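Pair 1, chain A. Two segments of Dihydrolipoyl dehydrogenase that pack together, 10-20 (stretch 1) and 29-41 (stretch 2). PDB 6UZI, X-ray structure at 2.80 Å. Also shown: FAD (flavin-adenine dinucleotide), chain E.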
# COMPACT_ATOMS: atom_id res chain seq x y z
N ASN A 10 -20.00 3.18 42.95
CA ASN A 10 -18.94 2.36 42.39
C ASN A 10 -17.65 3.16 42.31
O ASN A 10 -17.66 4.38 42.13
CB ASN A 10 -19.34 1.86 41.00
CG ASN A 10 -19.35 0.35 40.90
OD1 ASN A 10 -18.65 -0.34 41.64
ND2 ASN A 10 -20.15 -0.17 39.97
N GLN A 11 -16.52 2.46 42.39
CA GLN A 11 -15.21 3.10 42.39
C GLN A 11 -14.33 2.51 41.30
O GLN A 11 -14.32 1.30 41.09
CB GLN A 11 -14.53 2.96 43.76
CG GLN A 11 -15.11 3.91 44.82
CD GLN A 11 -15.08 3.35 46.24
OE1 GLN A 11 -15.09 2.14 46.45
NE2 GLN A 11 -15.05 4.25 47.22
N PHE A 12 -13.62 3.39 40.59
CA PHE A 12 -12.73 2.99 39.52
C PHE A 12 -11.42 3.75 39.65
O PHE A 12 -11.35 4.80 40.30
CB PHE A 12 -13.35 3.25 38.13
CG PHE A 12 -14.65 2.53 37.91
CD1 PHE A 12 -15.84 3.08 38.35
CD2 PHE A 12 -14.68 1.31 37.26
CE1 PHE A 12 -17.04 2.43 38.15
CE2 PHE A 12 -15.88 0.66 37.04
CZ PHE A 12 -17.06 1.23 37.49
N ASP A 13 -10.36 3.21 39.03
CA ASP A 13 -9.08 3.89 39.00
C ASP A 13 -9.06 4.98 37.94
O ASP A 13 -8.59 6.10 38.20
CB ASP A 13 -7.94 2.91 38.72
CG ASP A 13 -7.71 1.94 39.85
OD1 ASP A 13 -7.89 2.33 41.03
OD2 ASP A 13 -7.35 0.78 39.56
N VAL A 14 -9.58 4.68 36.76
CA VAL A 14 -9.59 5.58 35.62
C VAL A 14 -10.97 5.54 34.98
O VAL A 14 -11.53 4.46 34.77
CB VAL A 14 -8.52 5.17 34.58
CG1 VAL A 14 -8.58 6.11 33.38
CG2 VAL A 14 -7.13 5.15 35.20
N ALA A 15 -11.50 6.71 34.66
CA ALA A 15 -12.73 6.83 33.89
C ALA A 15 -12.40 7.50 32.57
O ALA A 15 -11.57 8.42 32.52
CB ALA A 15 -13.80 7.63 34.63
N VAL A 16 -13.03 7.02 31.51
CA VAL A 16 -12.83 7.55 30.17
C VAL A 16 -14.19 8.00 29.67
O VAL A 16 -15.11 7.20 29.55
CB VAL A 16 -12.21 6.50 29.23
CG1 VAL A 16 -11.99 7.09 27.85
CG2 VAL A 16 -10.90 5.97 29.81
N ILE A 17 -14.31 9.29 29.41
CA ILE A 17 -15.55 9.87 28.91
C ILE A 17 -15.40 10.03 27.40
O ILE A 17 -14.60 10.85 26.94
CB ILE A 17 -15.89 11.20 29.59
CG1 ILE A 17 -15.91 11.02 31.11
CG2 ILE A 17 -17.24 11.70 29.11
CD1 ILE A 17 -16.17 12.28 31.86
N GLY A 18 -16.14 9.23 26.64
CA GLY A 18 -16.05 9.21 25.20
C GLY A 18 -15.50 7.89 24.71
O GLY A 18 -14.50 7.41 25.23
N SER A 19 -16.15 7.28 23.72
CA SER A 19 -15.75 5.96 23.23
C SER A 19 -15.23 6.01 21.79
O SER A 19 -15.31 5.01 21.07
CB SER A 19 -16.90 4.97 23.37
OG SER A 19 -17.91 5.22 22.41
N GLY A 20 -14.68 7.15 21.38
CA GLY A 20 -14.05 7.24 20.09
C GLY A 20 -12.72 6.51 20.09
O GLY A 20 -12.32 5.90 21.10
N ARG A 29 -5.53 0.41 27.06
CA ARG A 29 -4.18 0.57 27.59
C ARG A 29 -4.20 0.75 29.10
O ARG A 29 -3.28 0.28 29.78
CB ARG A 29 -3.50 1.75 26.89
CG ARG A 29 -2.01 1.83 27.11
CD ARG A 29 -1.29 0.80 26.29
NE ARG A 29 0.12 0.76 26.63
CZ ARG A 29 0.69 -0.20 27.35
NH1 ARG A 29 -0.04 -1.21 27.80
NH2 ARG A 29 1.99 -0.15 27.61
N CYS A 30 -5.23 1.41 29.65
CA CYS A 30 -5.35 1.51 31.10
C CYS A 30 -5.62 0.14 31.71
O CYS A 30 -5.08 -0.19 32.77
CB CYS A 30 -6.46 2.49 31.48
SG CYS A 30 -5.96 4.22 31.36
N ALA A 31 -6.48 -0.65 31.07
CA ALA A 31 -6.72 -2.00 31.55
C ALA A 31 -5.46 -2.87 31.45
O ALA A 31 -5.20 -3.69 32.33
CB ALA A 31 -7.89 -2.62 30.78
N GLN A 32 -4.68 -2.71 30.38
CA GLN A 32 -3.47 -3.51 30.24
C GLN A 32 -2.45 -3.17 31.31
O GLN A 32 -1.65 -4.03 31.71
CB GLN A 32 -2.85 -3.32 28.85
CG GLN A 32 -3.68 -3.90 27.70
CD GLN A 32 -3.02 -3.70 26.34
OE1 GLN A 32 -2.10 -2.90 26.19
NE2 GLN A 32 -3.53 -4.40 25.33
N LEU A 33 -2.45 -1.93 31.80
CA LEU A 33 -1.49 -1.50 32.82
C LEU A 33 -1.98 -1.79 34.23
O LEU A 33 -1.24 -1.53 35.19
CB LEU A 33 -1.17 -0.02 32.65
CG LEU A 33 -0.43 0.30 31.34
CD1 LEU A 33 -0.46 1.78 31.00
CD2 LEU A 33 1.01 -0.18 31.41
N GLY A 34 -3.18 -2.33 34.39
CA GLY A 34 -3.66 -2.80 35.68
C GLY A 34 -4.69 -1.93 36.37
O GLY A 34 -5.07 -2.24 37.50
N PHE A 35 -5.20 -0.90 35.70
CA PHE A 35 -6.17 -0.01 36.32
C PHE A 35 -7.56 -0.61 36.22
O PHE A 35 -7.90 -1.25 35.23
CB PHE A 35 -6.17 1.35 35.61
CG PHE A 35 -4.92 2.14 35.80
CD1 PHE A 35 -4.56 2.59 37.06
CD2 PHE A 35 -4.11 2.45 34.72
CE1 PHE A 35 -3.41 3.34 37.24
CE2 PHE A 35 -2.97 3.19 34.89
CZ PHE A 35 -2.61 3.64 36.16
N LYS A 36 -8.36 -0.41 37.27
CA LYS A 36 -9.79 -0.69 37.19
C LYS A 36 -10.40 0.44 36.39
O LYS A 36 -10.44 1.59 36.85
CB LYS A 36 -10.42 -0.79 38.58
CG LYS A 36 -11.77 -1.49 38.57
CD LYS A 36 -12.69 -0.96 39.65
CE LYS A 36 -13.94 -1.82 39.81
NZ LYS A 36 -13.86 -2.66 41.04
N THR A 37 -10.86 0.13 35.18
CA THR A 37 -11.20 1.15 34.19
C THR A 37 -12.66 1.09 33.79
O THR A 37 -13.23 0.01 33.62
CB THR A 37 -10.31 1.00 32.96
OG1 THR A 37 -8.95 0.89 33.38
CG2 THR A 37 -10.44 2.22 32.06
N VAL A 38 -13.26 2.26 33.61
CA VAL A 38 -14.63 2.37 33.13
C VAL A 38 -14.64 3.35 31.97
O VAL A 38 -13.86 4.32 31.95
CB VAL A 38 -15.60 2.81 34.24
CG1 VAL A 38 -15.18 4.15 34.83
CG2 VAL A 38 -17.03 2.87 33.72
N ILE A 39 -15.48 3.09 30.98
CA ILE A 39 -15.64 3.96 29.83
C ILE A 39 -17.12 4.29 29.70
O ILE A 39 -17.99 3.42 29.90
CB ILE A 39 -15.08 3.33 28.53
CG1 ILE A 39 -15.12 4.33 27.39
CG2 ILE A 39 -15.83 2.05 28.16
CD1 ILE A 39 -14.37 3.88 26.14
N ILE A 40 -17.42 5.55 29.40
CA ILE A 40 -18.78 6.06 29.35
C ILE A 40 -19.06 6.57 27.94
O ILE A 40 -18.24 7.31 27.38
CB ILE A 40 -18.99 7.16 30.40
CG1 ILE A 40 -18.68 6.62 31.80
CG2 ILE A 40 -20.42 7.69 30.36
CD1 ILE A 40 -18.38 7.69 32.82
N GLU A 41 -20.20 6.17 27.38
CA GLU A 41 -20.61 6.59 26.04
C GLU A 41 -22.09 6.92 26.01
O GLU A 41 -22.92 6.12 26.45
CB GLU A 41 -20.32 5.51 25.00
CG GLU A 41 -20.88 5.86 23.62
CD GLU A 41 -20.42 7.23 23.13
OE1 GLU A 41 -19.20 7.44 22.94
OE2 GLU A 41 -21.30 8.10 22.95
PA FAD E . -14.80 11.05 18.85
O1A FAD E . -14.56 9.98 17.85
O2A FAD E . -15.19 12.34 18.11
O5B FAD E . -16.06 10.64 19.73
C5B FAD E . -15.98 10.87 21.15
C4B FAD E . -17.19 10.23 21.79
O4B FAD E . -17.50 10.91 23.02
C3B FAD E . -18.48 10.24 20.96
O3B FAD E . -18.85 8.90 20.67
C2B FAD E . -19.52 10.89 21.89
O2B FAD E . -20.79 10.25 21.81
C1B FAD E . -18.88 10.74 23.26
N9A FAD E . -19.27 11.73 24.25
C8A FAD E . -19.18 13.09 24.13
N7A FAD E . -19.55 13.75 25.20
C5A FAD E . -19.93 12.74 26.09
C6A FAD E . -20.42 12.78 27.40
N6A FAD E . -20.58 13.90 28.11
N1A FAD E . -20.71 11.60 27.99
C2A FAD E . -20.52 10.47 27.30
N3A FAD E . -20.05 10.31 26.06
C4A FAD E . -19.77 11.50 25.50
N1 FAD E . -9.98 10.81 10.90
C2 FAD E . -8.96 10.07 10.40
O2 FAD E . -7.91 9.92 11.03
N3 FAD E . -9.09 9.45 9.17
C4 FAD E . -10.21 9.50 8.36
O4 FAD E . -10.22 8.90 7.28
C4X FAD E . -11.29 10.28 8.89
N5 FAD E . -12.39 10.36 8.21
C5X FAD E . -13.44 11.07 8.76
C6 FAD E . -14.65 11.12 8.07
C7 FAD E . -15.76 11.76 8.61
C7M FAD E . -17.06 11.77 7.84
C8 FAD E . -15.66 12.38 9.87
C8M FAD E . -16.86 13.03 10.51
C9 FAD E . -14.45 12.35 10.55
C9A FAD E . -13.34 11.71 10.01
N10 FAD E . -12.12 11.61 10.71
C10 FAD E . -11.08 10.91 10.18
C1' FAD E . -11.96 12.24 12.02
C2' FAD E . -12.14 11.24 13.16
O2' FAD E . -13.50 10.83 13.28
C3' FAD E . -11.65 11.82 14.49
O3' FAD E . -10.40 12.47 14.30
C4' FAD E . -11.49 10.75 15.58
O4' FAD E . -12.72 10.03 15.67
C5' FAD E . -11.09 11.32 16.92
O5' FAD E . -12.00 10.75 17.87
P FAD E . -11.94 10.96 19.48
O1P FAD E . -11.62 9.74 20.27
O2P FAD E . -11.09 12.14 19.91
O3P FAD E . -13.47 11.37 19.67

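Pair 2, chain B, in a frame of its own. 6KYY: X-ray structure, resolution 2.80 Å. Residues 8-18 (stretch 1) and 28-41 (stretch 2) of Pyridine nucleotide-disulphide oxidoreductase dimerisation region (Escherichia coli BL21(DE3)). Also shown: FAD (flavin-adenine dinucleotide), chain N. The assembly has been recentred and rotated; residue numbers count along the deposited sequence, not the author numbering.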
# COMPACT_ATOMS: atom_id res chain seq x y z
N MET B 8 -40.41 8.76 -23.93
CA MET B 8 -39.63 9.95 -24.26
C MET B 8 -39.10 9.90 -25.69
O MET B 8 -39.71 9.29 -26.57
CB MET B 8 -38.46 10.11 -23.29
CG MET B 8 -38.85 10.51 -21.88
SD MET B 8 -38.44 12.22 -21.48
CE MET B 8 -38.45 12.16 -19.69
N ASN B 9 -37.96 10.53 -25.92
CA ASN B 9 -37.32 10.50 -27.22
C ASN B 9 -36.50 9.22 -27.35
O ASN B 9 -36.55 8.34 -26.49
CB ASN B 9 -36.44 11.73 -27.42
CG ASN B 9 -37.23 13.03 -27.46
OD1 ASN B 9 -38.46 13.03 -27.46
ND2 ASN B 9 -36.51 14.14 -27.48
N LYS B 10 -35.74 9.11 -28.43
CA LYS B 10 -34.79 8.01 -28.58
C LYS B 10 -33.41 8.47 -28.12
O LYS B 10 -32.91 9.50 -28.57
CB LYS B 10 -34.73 7.53 -30.03
CG LYS B 10 -34.06 6.16 -30.19
CD LYS B 10 -34.09 5.67 -31.63
CE LYS B 10 -33.31 6.60 -32.54
NZ LYS B 10 -33.13 6.02 -33.90
N TYR B 11 -32.81 7.70 -27.22
CA TYR B 11 -31.49 8.02 -26.71
C TYR B 11 -30.42 7.42 -27.62
O TYR B 11 -30.55 6.28 -28.08
CB TYR B 11 -31.31 7.49 -25.29
CG TYR B 11 -32.21 8.17 -24.27
CD1 TYR B 11 -31.83 9.35 -23.66
CD2 TYR B 11 -33.45 7.62 -23.94
CE1 TYR B 11 -32.65 9.97 -22.73
CE2 TYR B 11 -34.27 8.24 -23.02
CZ TYR B 11 -33.87 9.41 -22.42
OH TYR B 11 -34.68 10.03 -21.50
N GLN B 12 -29.37 8.20 -27.89
CA GLN B 12 -28.25 7.68 -28.66
C GLN B 12 -27.58 6.51 -27.94
O GLN B 12 -27.00 5.63 -28.59
CB GLN B 12 -27.24 8.79 -28.93
CG GLN B 12 -27.77 9.91 -29.82
CD GLN B 12 -26.96 11.18 -29.69
OE1 GLN B 12 -26.97 11.84 -28.65
NE2 GLN B 12 -26.24 11.54 -30.76
N ALA B 13 -27.66 6.49 -26.61
CA ALA B 13 -27.11 5.40 -25.81
C ALA B 13 -28.02 5.15 -24.62
O ALA B 13 -28.43 6.10 -23.95
CB ALA B 13 -25.69 5.73 -25.33
N VAL B 14 -28.35 3.89 -24.38
CA VAL B 14 -29.13 3.48 -23.22
C VAL B 14 -28.33 2.43 -22.47
O VAL B 14 -27.98 1.38 -23.04
CB VAL B 14 -30.51 2.93 -23.61
CG1 VAL B 14 -31.31 2.58 -22.37
CG2 VAL B 14 -31.27 3.94 -24.46
N ILE B 15 -28.02 2.71 -21.21
CA ILE B 15 -27.27 1.80 -20.35
C ILE B 15 -28.23 1.18 -19.35
O ILE B 15 -29.11 1.86 -18.81
CB ILE B 15 -26.11 2.53 -19.64
CG1 ILE B 15 -25.11 3.05 -20.67
CG2 ILE B 15 -25.42 1.61 -18.65
CD1 ILE B 15 -24.57 4.42 -20.36
N ILE B 16 -28.07 -0.13 -19.12
CA ILE B 16 -28.96 -0.87 -18.23
C ILE B 16 -28.22 -1.27 -16.96
O ILE B 16 -27.55 -2.31 -16.92
CB ILE B 16 -29.55 -2.10 -18.94
CG1 ILE B 16 -30.19 -1.70 -20.27
CG2 ILE B 16 -30.56 -2.80 -18.05
CD1 ILE B 16 -30.51 -2.86 -21.17
N GLY B 17 -28.32 -0.44 -15.92
CA GLY B 17 -27.65 -0.72 -14.67
C GLY B 17 -26.62 0.32 -14.30
O GLY B 17 -25.97 0.90 -15.18
N PHE B 18 -26.47 0.58 -13.00
CA PHE B 18 -25.50 1.56 -12.51
C PHE B 18 -24.14 0.95 -12.22
O PHE B 18 -23.44 1.40 -11.30
CB PHE B 18 -26.05 2.24 -11.25
CG PHE B 18 -25.83 3.73 -11.23
CD1 PHE B 18 -24.55 4.25 -11.11
CD2 PHE B 18 -26.89 4.61 -11.32
CE1 PHE B 18 -24.34 5.62 -11.08
CE2 PHE B 18 -26.69 5.98 -11.29
CZ PHE B 18 -25.41 6.48 -11.17
N THR B 28 -18.92 9.67 -19.82
CA THR B 28 -18.04 9.96 -20.94
C THR B 28 -18.81 10.26 -22.22
O THR B 28 -18.35 11.04 -23.05
CB THR B 28 -17.08 8.80 -21.18
OG1 THR B 28 -16.71 8.22 -19.92
CG2 THR B 28 -15.82 9.28 -21.89
N LEU B 29 -19.99 9.65 -22.39
CA LEU B 29 -20.78 9.92 -23.59
C LEU B 29 -21.59 11.21 -23.45
O LEU B 29 -21.75 11.95 -24.43
CB LEU B 29 -21.71 8.74 -23.89
CG LEU B 29 -21.02 7.41 -24.21
CD1 LEU B 29 -22.03 6.38 -24.70
CD2 LEU B 29 -19.91 7.60 -25.23
N ALA B 30 -22.10 11.49 -22.25
CA ALA B 30 -22.78 12.76 -22.02
C ALA B 30 -21.82 13.94 -22.18
O ALA B 30 -22.20 15.00 -22.68
CB ALA B 30 -23.41 12.78 -20.64
N LYS B 31 -20.57 13.75 -21.77
CA LYS B 31 -19.55 14.78 -21.94
C LYS B 31 -19.16 14.96 -23.40
O LYS B 31 -18.71 16.04 -23.79
CB LYS B 31 -18.33 14.43 -21.09
CG LYS B 31 -17.11 15.31 -21.27
CD LYS B 31 -15.84 14.47 -21.21
CE LYS B 31 -14.60 15.34 -21.22
NZ LYS B 31 -13.51 14.73 -20.40
N ALA B 32 -19.35 13.93 -24.23
CA ALA B 32 -19.07 14.00 -25.65
C ALA B 32 -20.26 14.49 -26.47
O ALA B 32 -20.17 14.54 -27.70
CB ALA B 32 -18.60 12.64 -26.18
N GLY B 33 -21.37 14.84 -25.82
CA GLY B 33 -22.54 15.37 -26.49
C GLY B 33 -23.68 14.39 -26.66
O GLY B 33 -24.78 14.82 -27.06
N TRP B 34 -23.48 13.11 -26.36
CA TRP B 34 -24.51 12.11 -26.58
C TRP B 34 -25.65 12.28 -25.59
O TRP B 34 -25.45 12.66 -24.43
CB TRP B 34 -23.93 10.70 -26.44
CG TRP B 34 -22.91 10.32 -27.48
CD1 TRP B 34 -21.99 11.14 -28.07
CD2 TRP B 34 -22.70 9.02 -28.04
NE1 TRP B 34 -21.23 10.43 -28.97
CE2 TRP B 34 -21.65 9.12 -28.97
CE3 TRP B 34 -23.31 7.78 -27.85
CZ2 TRP B 34 -21.19 8.03 -29.70
CZ3 TRP B 34 -22.86 6.69 -28.58
CH2 TRP B 34 -21.80 6.83 -29.50
N ARG B 35 -26.87 11.98 -26.05
CA ARG B 35 -28.04 11.91 -25.19
C ARG B 35 -28.10 10.52 -24.58
O ARG B 35 -28.38 9.54 -25.28
CB ARG B 35 -29.31 12.23 -25.96
CG ARG B 35 -30.54 12.46 -25.09
CD ARG B 35 -31.68 13.11 -25.86
NE ARG B 35 -32.92 12.35 -25.74
CZ ARG B 35 -33.73 12.42 -24.69
NH1 ARG B 35 -33.44 13.22 -23.67
NH2 ARG B 35 -34.84 11.69 -24.66
N VAL B 36 -27.82 10.42 -23.28
CA VAL B 36 -27.63 9.14 -22.61
C VAL B 36 -28.73 8.93 -21.58
O VAL B 36 -29.20 9.89 -20.95
CB VAL B 36 -26.24 9.07 -21.93
CG1 VAL B 36 -25.88 7.63 -21.61
CG2 VAL B 36 -25.18 9.70 -22.81
N ALA B 37 -29.15 7.68 -21.43
CA ALA B 37 -30.11 7.28 -20.41
C ALA B 37 -29.58 6.03 -19.72
O ALA B 37 -29.24 5.05 -20.39
CB ALA B 37 -31.49 7.02 -21.00
N LEU B 38 -29.52 6.06 -18.39
CA LEU B 38 -29.12 4.91 -17.60
C LEU B 38 -30.30 4.44 -16.76
O LEU B 38 -30.89 5.24 -16.02
CB LEU B 38 -27.93 5.24 -16.70
CG LEU B 38 -27.19 4.03 -16.11
CD1 LEU B 38 -25.69 4.25 -16.14
CD2 LEU B 38 -27.67 3.74 -14.70
N ILE B 39 -30.65 3.17 -16.89
CA ILE B 39 -31.75 2.57 -16.15
C ILE B 39 -31.19 1.86 -14.93
O ILE B 39 -30.21 1.10 -15.03
CB ILE B 39 -32.56 1.60 -17.03
CG1 ILE B 39 -32.62 2.11 -18.47
CG2 ILE B 39 -33.96 1.40 -16.47
CD1 ILE B 39 -33.55 3.28 -18.65
N GLU B 40 -31.81 2.09 -13.77
CA GLU B 40 -31.39 1.47 -12.52
C GLU B 40 -32.63 1.02 -11.77
O GLU B 40 -33.51 1.83 -11.48
CB GLU B 40 -30.56 2.44 -11.67
CG GLU B 40 -30.19 1.92 -10.30
CD GLU B 40 -29.65 0.50 -10.33
OE1 GLU B 40 -30.17 -0.35 -9.58
OE2 GLU B 40 -28.71 0.24 -11.11
N GLN B 41 -32.71 -0.28 -11.47
CA GLN B 41 -33.92 -0.87 -10.91
C GLN B 41 -34.08 -0.61 -9.42
O GLN B 41 -35.16 -0.88 -8.87
CB GLN B 41 -33.94 -2.38 -11.16
CG GLN B 41 -32.96 -3.17 -10.30
CD GLN B 41 -32.83 -4.61 -10.75
OE1 GLN B 41 -33.52 -5.06 -11.66
NE2 GLN B 41 -31.93 -5.35 -10.11
PA FAD N . -22.81 -3.97 -11.03
O1A FAD N . -23.13 -5.32 -10.51
O2A FAD N . -21.83 -3.14 -10.20
O5B FAD N . -24.13 -3.15 -11.26
C5B FAD N . -25.41 -3.80 -11.38
C4B FAD N . -26.49 -2.76 -11.29
O4B FAD N . -27.50 -3.00 -12.30
C3B FAD N . -27.23 -2.69 -9.95
O3B FAD N . -27.38 -1.34 -9.53
C2B FAD N . -28.57 -3.36 -10.25
O2B FAD N . -29.61 -2.83 -9.44
C1B FAD N . -28.78 -2.95 -11.71
N9A FAD N . -29.67 -3.83 -12.46
C8A FAD N . -29.65 -5.20 -12.50
N7A FAD N . -30.58 -5.72 -13.26
C5A FAD N . -31.26 -4.62 -13.76
C6A FAD N . -32.36 -4.50 -14.63
N6A FAD N . -33.00 -5.54 -15.17
N1A FAD N . -32.79 -3.25 -14.92
C2A FAD N . -32.16 -2.21 -14.37
N3A FAD N . -31.12 -2.20 -13.54
C4A FAD N . -30.71 -3.45 -13.27
N1 FAD N . -14.54 -6.66 -7.08
C2 FAD N . -13.25 -6.25 -6.97
O2 FAD N . -12.62 -5.83 -7.95
N3 FAD N . -12.61 -6.30 -5.74
C4 FAD N . -13.16 -6.76 -4.56
O4 FAD N . -12.50 -6.75 -3.53
C4X FAD N . -14.54 -7.20 -4.69
N5 FAD N . -15.15 -7.62 -3.62
C5X FAD N . -16.47 -8.04 -3.74
C6 FAD N . -17.13 -8.51 -2.61
C7 FAD N . -18.45 -8.94 -2.68
C7M FAD N . -19.13 -9.44 -1.44
C8 FAD N . -19.13 -8.90 -3.91
C8M FAD N . -20.56 -9.35 -4.02
C9 FAD N . -18.47 -8.43 -5.04
C9A FAD N . -17.15 -8.00 -4.97
N10 FAD N . -16.46 -7.52 -6.10
C10 FAD N . -15.15 -7.11 -5.99
C1' FAD N . -17.11 -7.46 -7.41
C2' FAD N . -17.75 -6.11 -7.71
O2' FAD N . -18.81 -5.85 -6.79
C3' FAD N . -18.32 -6.13 -9.14
O3' FAD N . -17.51 -6.98 -9.94
C4' FAD N . -18.40 -4.76 -9.80
O4' FAD N . -19.41 -3.98 -9.15
C5' FAD N . -18.68 -4.84 -11.28
O5' FAD N . -20.11 -4.93 -11.49
P FAD N . -20.75 -4.56 -12.88
O1P FAD N . -20.02 -3.36 -13.48
O2P FAD N . -20.82 -5.74 -13.76
O3P FAD N . -22.22 -4.09 -12.50

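Superposing the N, CA and C atoms of 14 central residues brings pair 2 onto pair 1 with an RMSD of 0.4 Å. In both, two parallel strands lie side by side, their axes 4.7 Å apart at 17° in pair 1 and 4.6 Å at 16° in pair 2. The register is identical: V14(A)–T37(A) through I17(A)–I40(A) match A13(B)–V36(B) through I16(B)–I39(B). The same backbone ladder supports it. V38(A) N donates to V14(A) O at 3.0 Å and G18(A) N to I40(A) O at 2.9 Å; the equivalents are A37(B) N to A13(B) O at 3.1 Å and G17(B) N to I39(B) O at 2.6 Å.

Where the strands begin, a side-chain oxygen accepts from the facing backbone. K36(A) N donates to D13(A) OD2 at 2.8 Å, and R35(B) N to Q12(B) OE1 at 2.6 Å. The matched side-chain centres lie 0.7 Å apart, so carboxylate and amide serve the same purpose.

The aromatic ring one residue earlier shows a size exchange. V38(A) CB sits 3.6 Å from the centroid of the F12(A) ring, over its face; the smaller A37(B) places its CB 3.3 Å from the centroid of the Y11(B) ring, 3° off the normal. The basic neighbour differs more. K36(A) NZ is 6.0 Å from the F12(A) ring centroid, at most a weak attraction, whereas the R35(B) guanidinium stacks on the opposite face of Y11(B) from A37(B), with planes at 22°. R35(B) loses 152 Å² to the other stretch, against 95 Å² for K36(A).

On the face bearing V14(A) and V16(A), V14(A) CG1 reaches C30(A) SG at 3.8 Å and V14(A) CG2 lies over the F35(A) ring. In pair 2 the helix supplies the length: L29(B) CD1 approaches A13(B) CB at 3.8 Å, while that methyl meets the W34(B) ring at its edge, 4.0 Å from CE3. On the other face, A15(A) CB touches V38(A) CG1 at 3.7 Å; with the sizes reversed, V14(B) CG1 instead contacts I39(B) CG1 at 4.1 Å.

At the FAD end, G18(A) and G17(B) have positive phi, and a CB on either would clash with FAD O4B. The matched glutamates bind the ribose: FAD O2B donates to E41(A) OE2 and to E40(B) OE1, both at 2.5 Å. S19(A) OG adds a 2.6 Å bond to E41(A) OE1; F18(B) has no hydroxyl, but its N still donates to E40(B) OE2 at 3.0 Å.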